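Local coordinates for YlqD protein (Synechococcus sp. WH 8102, PDB 4DCI) that is of unknown function but joins a small beta-sheet domain to a long antiparallel helical hairpin and assembles with further copies of itself, at residues Pro15-Val21 and Val135-Arg140; Lys27-Glu31 and Gln102-Leu106; Gln44-Glu49 and Lys85-Glu90; Val56-Gln62 and Val71-Val75. All coordinates share one frame. Residues are numbered along the deposited sequence.

Interaction 1 of 4, residues Pro15-Val21 and Val135-Arg140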
loop_
_atom_site.group_PDB
_atom_site.type_symbol
_atom_site.label_atom_id
_atom_site.label_comp_id
_atom_site.label_asym_id
_atom_site.label_seq_id
_atom_site.Cartn_x
_atom_site.Cartn_y
_atom_site.Cartn_z
ATOM N N PRO B 15 9.271 17.627 3.186
ATOM C CA PRO B 15 10.502 16.856 3.156
ATOM C C PRO B 15 11.728 17.724 3.480
ATOM O O PRO B 15 11.714 18.933 3.237
ATOM C CB PRO B 15 10.553 16.404 1.706
ATOM C CG PRO B 15 9.955 17.553 0.951
ATOM C CD PRO B 15 8.922 18.154 1.852
ATOM N N ILE B 16 12.767 17.108 4.032
ATOM C CA ILE B 16 14.062 17.763 4.214
ATOM C C ILE B 16 15.086 17.015 3.369
ATOM O O ILE B 16 15.088 15.784 3.324
ATOM C CB ILE B 16 14.507 17.783 5.698
ATOM C CG1 ILE B 16 13.574 18.648 6.544
ATOM C CG2 ILE B 16 15.923 18.310 5.862
ATOM C CD1 ILE B 16 13.275 20.019 5.970
ATOM N N THR B 17 15.947 17.758 2.686
ATOM C CA THR B 17 16.980 17.141 1.876
ATOM C C THR B 17 18.250 16.988 2.693
ATOM O O THR B 17 18.677 17.916 3.373
ATOM C CB THR B 17 17.242 17.962 0.607
ATOM O OG1 THR B 17 16.053 17.977 -0.190
ATOM C CG2 THR B 17 18.392 17.371 -0.203
ATOM N N VAL B 18 18.839 15.804 2.642
ATOM C CA VAL B 18 20.113 15.570 3.304
ATOM C C VAL B 18 21.212 15.611 2.250
ATOM O O VAL B 18 21.178 14.851 1.282
ATOM C CB VAL B 18 20.134 14.211 4.038
ATOM C CG1 VAL B 18 21.275 14.156 5.043
ATOM C CG2 VAL B 18 18.815 13.978 4.749
ATOM N N ARG B 19 22.163 16.520 2.420
ATOM C CA ARG B 19 23.360 16.545 1.579
ATOM C C ARG B 19 24.567 16.094 2.410
ATOM O O ARG B 19 24.655 16.417 3.591
ATOM C CB ARG B 19 23.594 17.951 1.013
ATOM C CG ARG B 19 22.523 18.420 0.042
ATOM C CD ARG B 19 22.657 19.900 -0.277
ATOM N NE ARG B 19 21.418 20.422 -0.855
ATOM C CZ ARG B 19 21.041 21.703 -0.834
ATOM N NH1 ARG B 19 21.795 22.632 -0.253
ATOM N NH2 ARG B 19 19.888 22.060 -1.385
ATOM N N ALA B 20 25.489 15.345 1.808
ATOM C CA ALA B 20 26.693 14.899 2.524
ATOM C C ALA B 20 27.958 15.553 2.005
ATOM O O ALA B 20 28.145 15.721 0.795
ATOM C CB ALA B 20 26.835 13.386 2.477
ATOM N N VAL B 21 28.818 15.933 2.937
ATOM C CA VAL B 21 30.162 16.372 2.603
ATOM C C VAL B 21 30.952 15.111 2.272
ATOM O O VAL B 21 30.879 14.112 3.009
ATOM C CB VAL B 21 30.825 17.129 3.775
ATOM C CG1 VAL B 21 32.225 17.591 3.405
ATOM C CG2 VAL B 21 29.997 18.334 4.172
ATOM N N VAL B 135 14.050 23.120 2.168
ATOM C CA VAL B 135 15.116 23.159 3.152
ATOM C C VAL B 135 16.024 21.925 3.023
ATOM O O VAL B 135 15.548 20.806 2.810
ATOM C CB VAL B 135 14.532 23.298 4.564
ATOM C CG1 VAL B 135 15.595 23.075 5.621
ATOM C CG2 VAL B 135 13.924 24.681 4.729
ATOM N N ALA B 136 17.334 22.142 3.120
ATOM C CA ALA B 136 18.302 21.039 3.133
ATOM C C ALA B 136 19.283 21.174 4.288
ATOM O O ALA B 136 19.559 22.283 4.737
ATOM C CB ALA B 136 19.051 20.961 1.814
ATOM N N ILE B 137 19.792 20.043 4.772
ATOM C CA ILE B 137 20.850 20.040 5.778
ATOM C C ILE B 137 22.119 19.397 5.219
ATOM O O ILE B 137 22.053 18.491 4.379
ATOM C CB ILE B 137 20.411 19.328 7.065
ATOM C CG1 ILE B 137 20.168 17.842 6.810
ATOM C CG2 ILE B 137 19.145 19.960 7.602
ATOM C CD1 ILE B 137 19.754 17.070 8.042
ATOM N N VAL B 138 23.269 19.881 5.677
ATOM C CA VAL B 138 24.564 19.378 5.225
ATOM C C VAL B 138 25.223 18.571 6.339
ATOM O O VAL B 138 25.455 19.089 7.435
ATOM C CB VAL B 138 25.491 20.521 4.773
ATOM C CG1 VAL B 138 26.847 19.981 4.366
ATOM C CG2 VAL B 138 24.865 21.286 3.615
ATOM N N VAL B 139 25.504 17.301 6.045
ATOM C CA VAL B 139 26.105 16.366 6.997
ATOM C C VAL B 139 27.560 16.051 6.634
ATOM O O VAL B 139 27.894 15.829 5.462
ATOM C CB VAL B 139 25.303 15.043 7.085
ATOM C CG1 VAL B 139 26.093 13.986 7.837
ATOM C CG2 VAL B 139 23.968 15.269 7.770
ATOM N N ARG B 140 28.413 16.034 7.655
ATOM C CA ARG B 140 29.795 15.614 7.513
ATOM C C ARG B 140 30.058 14.540 8.555
ATOM O O ARG B 140 30.021 14.806 9.762
ATOM C CB ARG B 140 30.726 16.798 7.719
ATOM C CG ARG B 140 32.142 16.554 7.256
ATOM C CD ARG B 140 33.071 17.642 7.763
ATOM N NE ARG B 140 34.436 17.133 7.832
ATOM C CZ ARG B 140 35.315 17.211 6.839
ATOM N NH1 ARG B 140 34.983 17.802 5.693
ATOM N NH2 ARG B 140 36.529 16.701 6.999
#

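Interaction 2 of 4, residues Lys27-Glu31 and Gln102-Leu106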
loop_
_atom_site.group_PDB
_atom_site.type_symbol
_atom_site.label_atom_id
_atom_site.label_comp_id
_atom_site.label_asym_id
_atom_site.label_seq_id
_atom_site.Cartn_x
_atom_site.Cartn_y
_atom_site.Cartn_z
ATOM N N LYS B 27 32.703 7.842 1.423
ATOM C CA LYS B 27 32.908 7.193 0.126
ATOM C C LYS B 27 32.870 5.659 0.214
ATOM O O LYS B 27 32.210 5.019 -0.599
ATOM C CB LYS B 27 34.203 7.683 -0.533
ATOM C CG LYS B 27 34.397 7.174 -1.954
ATOM C CD LYS B 27 35.860 7.183 -2.387
ATOM C CE LYS B 27 36.281 8.534 -2.950
ATOM N NZ LYS B 27 35.450 8.965 -4.110
ATOM N N GLU B 28 33.560 5.081 1.198
ATOM C CA GLU B 28 33.545 3.630 1.412
ATOM C C GLU B 28 32.118 3.153 1.563
ATOM O O GLU B 28 31.654 2.324 0.781
ATOM C CB GLU B 28 34.318 3.236 2.671
ATOM C CG GLU B 28 35.830 3.332 2.571
ATOM C CD GLU B 28 36.479 3.602 3.920
ATOM O OE1 GLU B 28 37.709 3.838 3.958
ATOM O OE2 GLU B 28 35.761 3.591 4.946
ATOM N N GLU B 29 31.428 3.697 2.568
ATOM C CA GLU B 29 30.038 3.349 2.861
ATOM C C GLU B 29 29.199 3.422 1.587
ATOM O O GLU B 29 28.393 2.528 1.317
ATOM C CB GLU B 29 29.449 4.277 3.928
ATOM C CG GLU B 29 30.369 4.570 5.110
ATOM C CD GLU B 29 30.013 3.812 6.378
ATOM O OE1 GLU B 29 29.868 2.572 6.331
ATOM O OE2 GLU B 29 29.894 4.463 7.436
ATOM N N ALA B 30 29.414 4.477 0.802
ATOM C CA ALA B 30 28.677 4.692 -0.442
ATOM C C ALA B 30 28.900 3.543 -1.407
ATOM O O ALA B 30 27.946 2.896 -1.830
ATOM C CB ALA B 30 29.079 6.010 -1.088
ATOM N N GLU B 31 30.168 3.286 -1.722
ATOM C CA GLU B 31 30.553 2.259 -2.683
ATOM C C GLU B 31 30.088 0.880 -2.252
ATOM O O GLU B 31 29.546 0.136 -3.060
ATOM C CB GLU B 31 32.069 2.256 -2.894
ATOM C CG GLU B 31 32.639 3.596 -3.344
ATOM C CD GLU B 31 34.015 3.475 -3.982
ATOM O OE1 GLU B 31 34.894 4.324 -3.694
ATOM O OE2 GLU B 31 34.216 2.531 -4.779
ATOM N N GLN B 102 29.872 7.617 -10.794
ATOM C CA GLN B 102 29.619 8.951 -10.252
ATOM C C GLN B 102 30.256 9.119 -8.868
ATOM O O GLN B 102 30.920 10.124 -8.583
ATOM C CB GLN B 102 28.104 9.186 -10.196
ATOM C CG GLN B 102 27.653 10.556 -9.709
ATOM C CD GLN B 102 26.175 10.597 -9.337
ATOM O OE1 GLN B 102 25.332 9.963 -9.984
ATOM N NE2 GLN B 102 25.855 11.347 -8.284
ATOM N N VAL B 103 30.062 8.117 -8.018
ATOM C CA VAL B 103 30.584 8.143 -6.663
ATOM C C VAL B 103 32.104 8.101 -6.680
ATOM O O VAL B 103 32.748 9.001 -6.163
ATOM C CB VAL B 103 30.004 6.994 -5.826
ATOM C CG1 VAL B 103 30.871 6.707 -4.606
ATOM C CG2 VAL B 103 28.581 7.338 -5.421
ATOM N N ARG B 104 32.665 7.070 -7.300
ATOM C CA ARG B 104 34.115 6.910 -7.387
ATOM C C ARG B 104 34.814 8.169 -7.878
ATOM O O ARG B 104 35.882 8.515 -7.388
ATOM C CB ARG B 104 34.469 5.736 -8.291
ATOM C CG ARG B 104 34.126 4.387 -7.686
ATOM C CD ARG B 104 34.343 3.266 -8.683
ATOM N NE ARG B 104 34.120 1.970 -8.058
ATOM C CZ ARG B 104 34.141 0.814 -8.705
ATOM N NH1 ARG B 104 34.371 0.783 -10.009
ATOM N NH2 ARG B 104 33.927 -0.314 -8.046
ATOM N N GLU B 105 34.193 8.856 -8.830
ATOM C CA GLU B 105 34.760 10.057 -9.425
ATOM C C GLU B 105 34.581 11.321 -8.557
ATOM O O GLU B 105 34.793 12.439 -9.033
ATOM C CB GLU B 105 34.137 10.260 -10.803
ATOM C CG GLU B 105 34.967 11.091 -11.766
ATOM C CD GLU B 105 34.110 11.770 -12.817
ATOM O OE1 GLU B 105 32.906 11.993 -12.552
ATOM O OE2 GLU B 105 34.638 12.082 -13.908
ATOM N N LEU B 106 34.196 11.146 -7.290
ATOM C CA LEU B 106 34.022 12.277 -6.364
ATOM C C LEU B 106 35.283 12.616 -5.573
ATOM O O LEU B 106 36.026 11.724 -5.155
ATOM C CB LEU B 106 32.884 12.020 -5.374
ATOM C CG LEU B 106 31.425 12.143 -5.815
ATOM C CD1 LEU B 106 30.519 11.804 -4.639
ATOM C CD2 LEU B 106 31.104 13.531 -6.360
#

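Interaction 3 of 4, residues Gln44-Glu49 and Lys85-Glu90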
loop_
_atom_site.group_PDB
_atom_site.type_symbol
_atom_site.label_atom_id
_atom_site.label_comp_id
_atom_site.label_asym_id
_atom_site.label_seq_id
_atom_site.Cartn_x
_atom_site.Cartn_y
_atom_site.Cartn_z
ATOM N N GLN B 44 19.719 -11.841 -8.516
ATOM C CA GLN B 44 18.310 -12.022 -8.825
ATOM C C GLN B 44 18.086 -12.419 -10.279
ATOM O O GLN B 44 17.350 -13.375 -10.553
ATOM C CB GLN B 44 17.515 -10.775 -8.471
ATOM C CG GLN B 44 17.075 -10.757 -7.024
ATOM C CD GLN B 44 16.299 -9.510 -6.694
ATOM O OE1 GLN B 44 16.847 -8.407 -6.694
ATOM N NE2 GLN B 44 15.011 -9.671 -6.416
ATOM N N LEU B 45 18.739 -11.703 -11.194
ATOM C CA LEU B 45 18.671 -12.010 -12.620
ATOM C C LEU B 45 19.009 -13.458 -12.899
ATOM O O LEU B 45 18.356 -14.101 -13.711
ATOM C CB LEU B 45 19.623 -11.131 -13.410
ATOM C CG LEU B 45 19.154 -9.715 -13.703
ATOM C CD1 LEU B 45 20.330 -8.908 -14.224
ATOM C CD2 LEU B 45 18.017 -9.719 -14.709
ATOM N N ALA B 46 20.031 -13.968 -12.222
ATOM C CA ALA B 46 20.410 -15.369 -12.360
ATOM C C ALA B 46 19.350 -16.316 -11.808
ATOM O O ALA B 46 19.162 -17.412 -12.336
ATOM C CB ALA B 46 21.751 -15.625 -11.692
ATOM N N GLN B 47 18.669 -15.902 -10.743
ATOM C CA GLN B 47 17.644 -16.742 -10.139
ATOM C C GLN B 47 16.377 -16.704 -10.972
ATOM O O GLN B 47 15.728 -17.728 -11.160
ATOM C CB GLN B 47 17.389 -16.337 -8.686
ATOM C CG GLN B 47 18.345 -17.009 -7.706
ATOM C CD GLN B 47 18.602 -16.182 -6.456
ATOM O OE1 GLN B 47 17.686 -15.589 -5.885
ATOM N NE2 GLN B 47 19.858 -16.146 -6.022
ATOM N N LEU B 48 16.057 -15.526 -11.502
ATOM C CA LEU B 48 14.923 -15.347 -12.404
ATOM C C LEU B 48 14.983 -16.273 -13.622
ATOM O O LEU B 48 13.968 -16.826 -14.036
ATOM C CB LEU B 48 14.837 -13.890 -12.862
ATOM C CG LEU B 48 13.747 -13.512 -13.867
ATOM C CD1 LEU B 48 12.368 -13.688 -13.257
ATOM C CD2 LEU B 48 13.929 -12.085 -14.361
ATOM N N GLU B 49 16.174 -16.440 -14.188
ATOM C CA GLU B 49 16.342 -17.271 -15.370
ATOM C C GLU B 49 16.203 -18.755 -15.042
ATOM O O GLU B 49 15.694 -19.523 -15.857
ATOM C CB GLU B 49 17.677 -16.982 -16.068
ATOM C CG GLU B 49 17.806 -17.564 -17.476
ATOM C CD GLU B 49 16.783 -17.015 -18.460
ATOM O OE1 GLU B 49 16.659 -15.778 -18.572
ATOM O OE2 GLU B 49 16.105 -17.819 -19.133
ATOM N N LYS B 85 10.583 -8.711 -16.791
ATOM C CA LYS B 85 11.111 -8.649 -15.431
ATOM C C LYS B 85 12.630 -8.484 -15.463
ATOM O O LYS B 85 13.184 -7.608 -14.789
ATOM C CB LYS B 85 10.726 -9.915 -14.666
ATOM C CG LYS B 85 10.615 -9.735 -13.161
ATOM C CD LYS B 85 9.880 -10.906 -12.517
ATOM C CE LYS B 85 8.375 -10.849 -12.749
ATOM N NZ LYS B 85 7.744 -12.176 -12.516
ATOM N N ARG B 86 13.290 -9.335 -16.248
ATOM C CA ARG B 86 14.711 -9.200 -16.525
ATOM C C ARG B 86 14.999 -7.766 -16.941
ATOM O O ARG B 86 15.747 -7.065 -16.263
ATOM C CB ARG B 86 15.143 -10.200 -17.603
ATOM C CG ARG B 86 16.499 -9.924 -18.231
ATOM C CD ARG B 86 16.922 -11.042 -19.176
ATOM N NE ARG B 86 17.364 -12.245 -18.465
ATOM C CZ ARG B 86 18.539 -12.379 -17.835
ATOM N NH1 ARG B 86 19.422 -11.379 -17.798
ATOM N NH2 ARG B 86 18.835 -13.524 -17.225
ATOM N N SER B 87 14.364 -7.321 -18.020
ATOM C CA SER B 87 14.523 -5.953 -18.529
ATOM C C SER B 87 14.537 -4.869 -17.443
ATOM O O SER B 87 15.252 -3.867 -17.548
ATOM C CB SER B 87 13.417 -5.649 -19.542
ATOM O OG SER B 87 13.427 -4.280 -19.895
ATOM N N GLU B 88 13.737 -5.085 -16.407
ATOM C CA GLU B 88 13.565 -4.132 -15.324
ATOM C C GLU B 88 14.765 -4.143 -14.382
ATOM O O GLU B 88 15.329 -3.089 -14.070
ATOM C CB GLU B 88 12.296 -4.493 -14.567
ATOM C CG GLU B 88 11.821 -3.481 -13.547
ATOM C CD GLU B 88 10.495 -3.893 -12.941
ATOM O OE1 GLU B 88 10.249 -5.116 -12.813
ATOM O OE2 GLU B 88 9.692 -2.995 -12.600
ATOM N N LEU B 89 15.144 -5.338 -13.926
ATOM C CA LEU B 89 16.321 -5.502 -13.081
ATOM C C LEU B 89 17.556 -4.994 -13.812
ATOM O O LEU B 89 18.383 -4.279 -13.243
ATOM C CB LEU B 89 16.506 -6.964 -12.670
ATOM C CG LEU B 89 15.573 -7.491 -11.575
ATOM C CD1 LEU B 89 15.442 -9.002 -11.641
ATOM C CD2 LEU B 89 16.055 -7.072 -10.198
ATOM N N GLU B 90 17.656 -5.340 -15.091
ATOM C CA GLU B 90 18.761 -4.892 -15.920
ATOM C C GLU B 90 18.852 -3.361 -15.939
ATOM O O GLU B 90 19.932 -2.812 -16.119
ATOM C CB GLU B 90 18.641 -5.466 -17.338
ATOM C CG GLU B 90 19.973 -5.669 -18.056
ATOM C CD GLU B 90 20.823 -6.785 -17.455
ATOM O OE1 GLU B 90 20.522 -7.979 -17.698
ATOM O OE2 GLU B 90 21.805 -6.467 -16.750
#

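Interaction 4 of 4, residues Val56-Gln62 and Val71-Val75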
loop_
_atom_site.group_PDB
_atom_site.type_symbol
_atom_site.label_atom_id
_atom_site.label_comp_id
_atom_site.label_asym_id
_atom_site.label_seq_id
_atom_site.Cartn_x
_atom_site.Cartn_y
_atom_site.Cartn_z
ATOM N N VAL B 56 8.649 -23.440 -16.965
ATOM C CA VAL B 56 8.377 -23.841 -18.346
ATOM C C VAL B 56 8.390 -25.371 -18.491
ATOM O O VAL B 56 7.563 -25.930 -19.208
ATOM C CB VAL B 56 9.337 -23.141 -19.348
ATOM C CG1 VAL B 56 9.301 -23.787 -20.726
ATOM C CG2 VAL B 56 8.987 -21.669 -19.473
ATOM N N ASP B 57 9.298 -26.046 -17.791
ATOM C CA ASP B 57 9.380 -27.508 -17.851
ATOM C C ASP B 57 8.164 -28.220 -17.253
ATOM O O ASP B 57 7.776 -29.286 -17.730
ATOM C CB ASP B 57 10.664 -28.002 -17.189
ATOM C CG ASP B 57 11.897 -27.694 -18.010
ATOM O OD1 ASP B 57 11.869 -26.734 -18.806
ATOM O OD2 ASP B 57 12.902 -28.415 -17.857
ATOM N N GLN B 58 7.575 -27.622 -16.215
ATOM C CA GLN B 58 6.368 -28.151 -15.575
ATOM C C GLN B 58 5.182 -28.116 -16.530
ATOM O O GLN B 58 4.475 -29.109 -16.694
ATOM C CB GLN B 58 6.013 -27.347 -14.320
ATOM C CG GLN B 58 6.993 -27.468 -13.164
ATOM C CD GLN B 58 6.574 -26.634 -11.965
ATOM O OE1 GLN B 58 5.594 -26.945 -11.289
ATOM N NE2 GLN B 58 7.319 -25.571 -11.694
ATOM N N VAL B 59 4.985 -26.956 -17.152
ATOM C CA VAL B 59 3.869 -26.702 -18.064
ATOM C C VAL B 59 3.895 -27.631 -19.281
ATOM O O VAL B 59 2.847 -28.078 -19.746
ATOM C CB VAL B 59 3.824 -25.209 -18.483
ATOM C CG1 VAL B 59 2.895 -24.978 -19.666
ATOM C CG2 VAL B 59 3.391 -24.341 -17.310
ATOM N N ARG B 60 5.093 -27.934 -19.774
ATOM C CA ARG B 60 5.268 -28.864 -20.891
ATOM C C ARG B 60 4.692 -30.245 -20.572
ATOM O O ARG B 60 4.107 -30.894 -21.438
ATOM C CB ARG B 60 6.746 -28.976 -21.271
ATOM C CG ARG B 60 7.354 -27.696 -21.831
ATOM C CD ARG B 60 7.426 -27.704 -23.350
ATOM N NE ARG B 60 7.645 -26.364 -23.896
ATOM C CZ ARG B 60 8.831 -25.770 -24.007
ATOM N NH1 ARG B 60 8.906 -24.552 -24.522
ATOM N NH2 ARG B 60 9.940 -26.382 -23.606
ATOM N N ARG B 61 4.848 -30.677 -19.322
ATOM C CA ARG B 61 4.309 -31.954 -18.855
ATOM C C ARG B 61 2.786 -31.950 -18.662
ATOM O O ARG B 61 2.276 -32.544 -17.711
ATOM C CB ARG B 61 5.001 -32.372 -17.556
ATOM C CG ARG B 61 6.161 -33.327 -17.744
ATOM C CD ARG B 61 6.603 -33.886 -16.405
ATOM N NE ARG B 61 7.252 -35.184 -16.555
ATOM C CZ ARG B 61 8.550 -35.360 -16.781
ATOM N NH1 ARG B 61 9.365 -34.317 -16.884
ATOM N NH2 ARG B 61 9.036 -36.586 -16.903
ATOM N N GLN B 62 2.068 -31.280 -19.559
ATOM C CA GLN B 62 0.605 -31.285 -19.548
ATOM C C GLN B 62 0.065 -32.065 -20.735
ATOM O O GLN B 62 -0.935 -32.774 -20.620
ATOM C CB GLN B 62 0.052 -29.864 -19.599
ATOM C CG GLN B 62 -0.016 -29.149 -18.262
ATOM C CD GLN B 62 -0.525 -27.725 -18.400
ATOM O OE1 GLN B 62 -1.261 -27.402 -19.331
ATOM N NE2 GLN B 62 -0.131 -26.865 -17.470
ATOM N N VAL B 71 -0.715 -24.928 -24.113
ATOM C CA VAL B 71 0.618 -24.962 -23.523
ATOM C C VAL B 71 1.484 -23.852 -24.095
ATOM O O VAL B 71 2.028 -23.033 -23.354
ATOM C CB VAL B 71 1.294 -26.331 -23.770
ATOM C CG1 VAL B 71 2.795 -26.272 -23.482
ATOM C CG2 VAL B 71 0.608 -27.411 -22.939
ATOM N N GLN B 72 1.590 -23.829 -25.419
ATOM C CA GLN B 72 2.442 -22.877 -26.101
ATOM C C GLN B 72 2.179 -21.427 -25.714
ATOM O O GLN B 72 3.108 -20.628 -25.658
ATOM C CB GLN B 72 2.365 -23.066 -27.614
ATOM C CG GLN B 72 3.353 -24.102 -28.131
ATOM C CD GLN B 72 4.794 -23.772 -27.756
ATOM O OE1 GLN B 72 5.243 -22.628 -27.890
ATOM N NE2 GLN B 72 5.523 -24.776 -27.278
ATOM N N GLU B 73 0.923 -21.096 -25.427
ATOM C CA GLU B 73 0.569 -19.735 -25.020
ATOM C C GLU B 73 1.053 -19.437 -23.596
ATOM O O GLU B 73 1.526 -18.331 -23.312
ATOM C CB GLU B 73 -0.943 -19.477 -25.195
ATOM C CG GLU B 73 -1.783 -19.446 -23.920
ATOM C CD GLU B 73 -2.425 -18.090 -23.656
ATOM O OE1 GLU B 73 -3.394 -17.743 -24.361
ATOM O OE2 GLU B 73 -1.987 -17.381 -22.731
ATOM N N GLN B 74 0.942 -20.427 -22.711
ATOM C CA GLN B 74 1.419 -20.278 -21.341
ATOM C C GLN B 74 2.915 -19.995 -21.351
ATOM O O GLN B 74 3.376 -19.051 -20.711
ATOM C CB GLN B 74 1.149 -21.533 -20.519
ATOM C CG GLN B 74 -0.311 -21.881 -20.309
ATOM C CD GLN B 74 -0.466 -23.193 -19.566
ATOM O OE1 GLN B 74 -0.165 -23.280 -18.376
ATOM N NE2 GLN B 74 -0.926 -24.228 -20.269
ATOM N N VAL B 75 3.660 -20.813 -22.091
ATOM C CA VAL B 75 5.100 -20.632 -22.253
ATOM C C VAL B 75 5.393 -19.199 -22.717
ATOM O O VAL B 75 6.162 -18.477 -22.074
ATOM C CB VAL B 75 5.695 -21.688 -23.219
ATOM C CG1 VAL B 75 7.149 -21.388 -23.535
ATOM C CG2 VAL B 75 5.576 -23.083 -22.624
#

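Interaction 1 of 4, residues Pro15-Val21 and Val135-Arg140
Strands 10-21 and 136-140 lie parallel and side by side in the middle of a mixed four-stranded sheet, and residues Pro15-Val21 and Val135-Arg140 form their shared ladder. Every rung is a backbone hydrogen bond. Thr17 N donates to Val135 O at 3.1 Å, Ile137 N to Thr17 O at 2.8 Å, Arg19 N to Ile137 O at 2.8 Å, Val139 N to Arg19 O at 2.7 Å and Val21 N to Val139 O at 2.7 Å. Thr17 and Arg19 thus use both amide and carbonyl on this neighbour, while the alternate residues Ile16, Val18 and Ala20 make backbone hydrogen bonds with strand 111-123, and Ala136 and Val138 with strand 143-148. The axes pass 4.5 Å apart at 31°. Val18, Ala20, Ile137 and Val139 share one face, where Val18 CG1 lies 4.0 Å from Val139 CG2 and Leu129 of the second subunit packs on both valines. Thr17, Arg19, Ala136 and Val138 occupy the other face; Thr17 OG1 has a weak hydrogen bond to Gln116. Val21 CG1 approaches Arg140 NH1 at 3.6 Å, although this guanidinium is salt-bridged to Asp109. One face of the Arg19 guanidinium covers a methyl group, with Arg19 CZ 3.4 Å from Ala136 CB.

Interaction 2 of 4, residues Lys27-Glu31 and Gln102-Leu106
Val103, on the last turn of helix 69-104, points its CA-to-CB bond at helix 24-60 and supplies the apolar centre of the contact. Its CG1 lies 4.0 Å from Ala30 CB and 3.8 Å from Glu31 CG, so a single methyl meets two successive residues of the facing helix. Arg104 comes next and reaches along the flank: Arg104 NE makes a salt bridge with Glu31 OE2 at 3.3 Å, a weak hydrogen bond in which the carboxylate sits at the guanidinium edge, near its plane. The two segments lie at the sheet-proximal end of an antiparallel helical hairpin, predicted as coiled coil, where helix 24-60 begins and helix 69-104 runs out. Glu105 is the first residue to leave helical phi/psi. Backbone carbonyls at this helix end accept from a lysine across the hairpin: Lys27 NZ donates weakly to Arg104 O at 3.3 Å and more closely to Leu106 O at 3.0 Å. Leu106, now extended at phi/psi -91/143, still turns its CA-to-CB bond toward helix 24-60, with Leu106 CB 4.2 Å from Lys27 NZ, and its side chain also touches Val22 in the loop before that helix.

Interaction 3 of 4, residues Gln44-Glu49 and Lys85-Glu90
The middle of a long antiparallel helical hairpin packs here through leucines, with a salt-bridge network along one border. Residues Gln44-Glu49 of helix 24-60 and Lys85-Glu90 of helix 69-104 run at 173° to each other, their axes 10.2 Å apart at closest approach. Leu45 CD2 packs 3.7 Å from Leu89 CB, and Leu48 CD2 reaches Leu89 CD1 at 4.4 Å, so Leu89 is met by two leucines of the opposite helix. Leu48 also presses against the backbone, its CD2 3.4 Å from Arg86 N, and its CD1 lies 3.8 Å from Lys85 CD, where the aliphatic part of the lysine extends the apolar surface. Apolar residues inside and charged ones at the border suit the predicted coiled coil, of which both segments are part. On that border Arg86 extends across the leucines: Leu45 CD2 lies over one face of its guanidinium, 3.8 Å from Arg86 NH1. Arg86 NH2 bridges to Glu49 OE1 at 3.4 Å, a weak hydrogen bond at the guanidinium edge, whereas Arg86 NH1 lies 3.6 Å from Glu90 OE1 in a salt bridge one turn along its own helix. Glu90 continues the network through its other oxygen, OE2, which pairs with Lys93.

Interaction 4 of 4, residues Val56-Gln62 and Val71-Val75
Valines fill the space between the helices at the tip of the antiparallel helical hairpin, where helix 24-60 ends and helix 69-104 begins. The axes of the 56-60 and 71-75 segments approach to 9.8 Å at 171°, and the small branched side chains pack in a staggered row. Val59 is the central bump: its CG1 enters the hollow between Val71 and Val75, one turn apart on the facing helix, at 4.0 Å from Val71 CG1 and 4.4 Å from Val75 CG2. Gln74 also lines this hollow, with Val59 CG1 3.7 Å from Gln74 OE1. Val75 in turn faces the gap between Val56 and Val59, with Val75 CG2 4.2 Å from Val56 CG1. Arg60 closes one flank, Arg60 NH1 lying 3.8 Å from Val75 CG1. On the other flank lie Gln62 and Gln74, and there the second subunit packs, placing Ala76 on Gln62 and Glu73 on Gln74. Gln62, past the end of its helix, still points toward helix 69-104, and Gln74 NE2 gives it a weak hydrogen bond, 3.3 Å to Gln62 OE1.

Interaction 1 belongs to the sheet; interactions 2, 3 and 4 follow one another along the hairpin of helices 24-60 and 69-104. Each successive contact brackets the next along the chain, from the strand pair of interaction 1 inward to the short connection at interaction 4. Their centres step outward from the sheet: interaction 2 is 17 Å from interaction 1, interaction 3 is 25 Å from interaction 2, and interaction 4 a further 20 Å on, 53 Å from interaction 1. The chain is therefore elongated, a long arm inserted between the neighbouring antiparallel strands 10-21 and 111-123. The second subunit touches interactions 1 and 4, so assembly contacts occur at both ends.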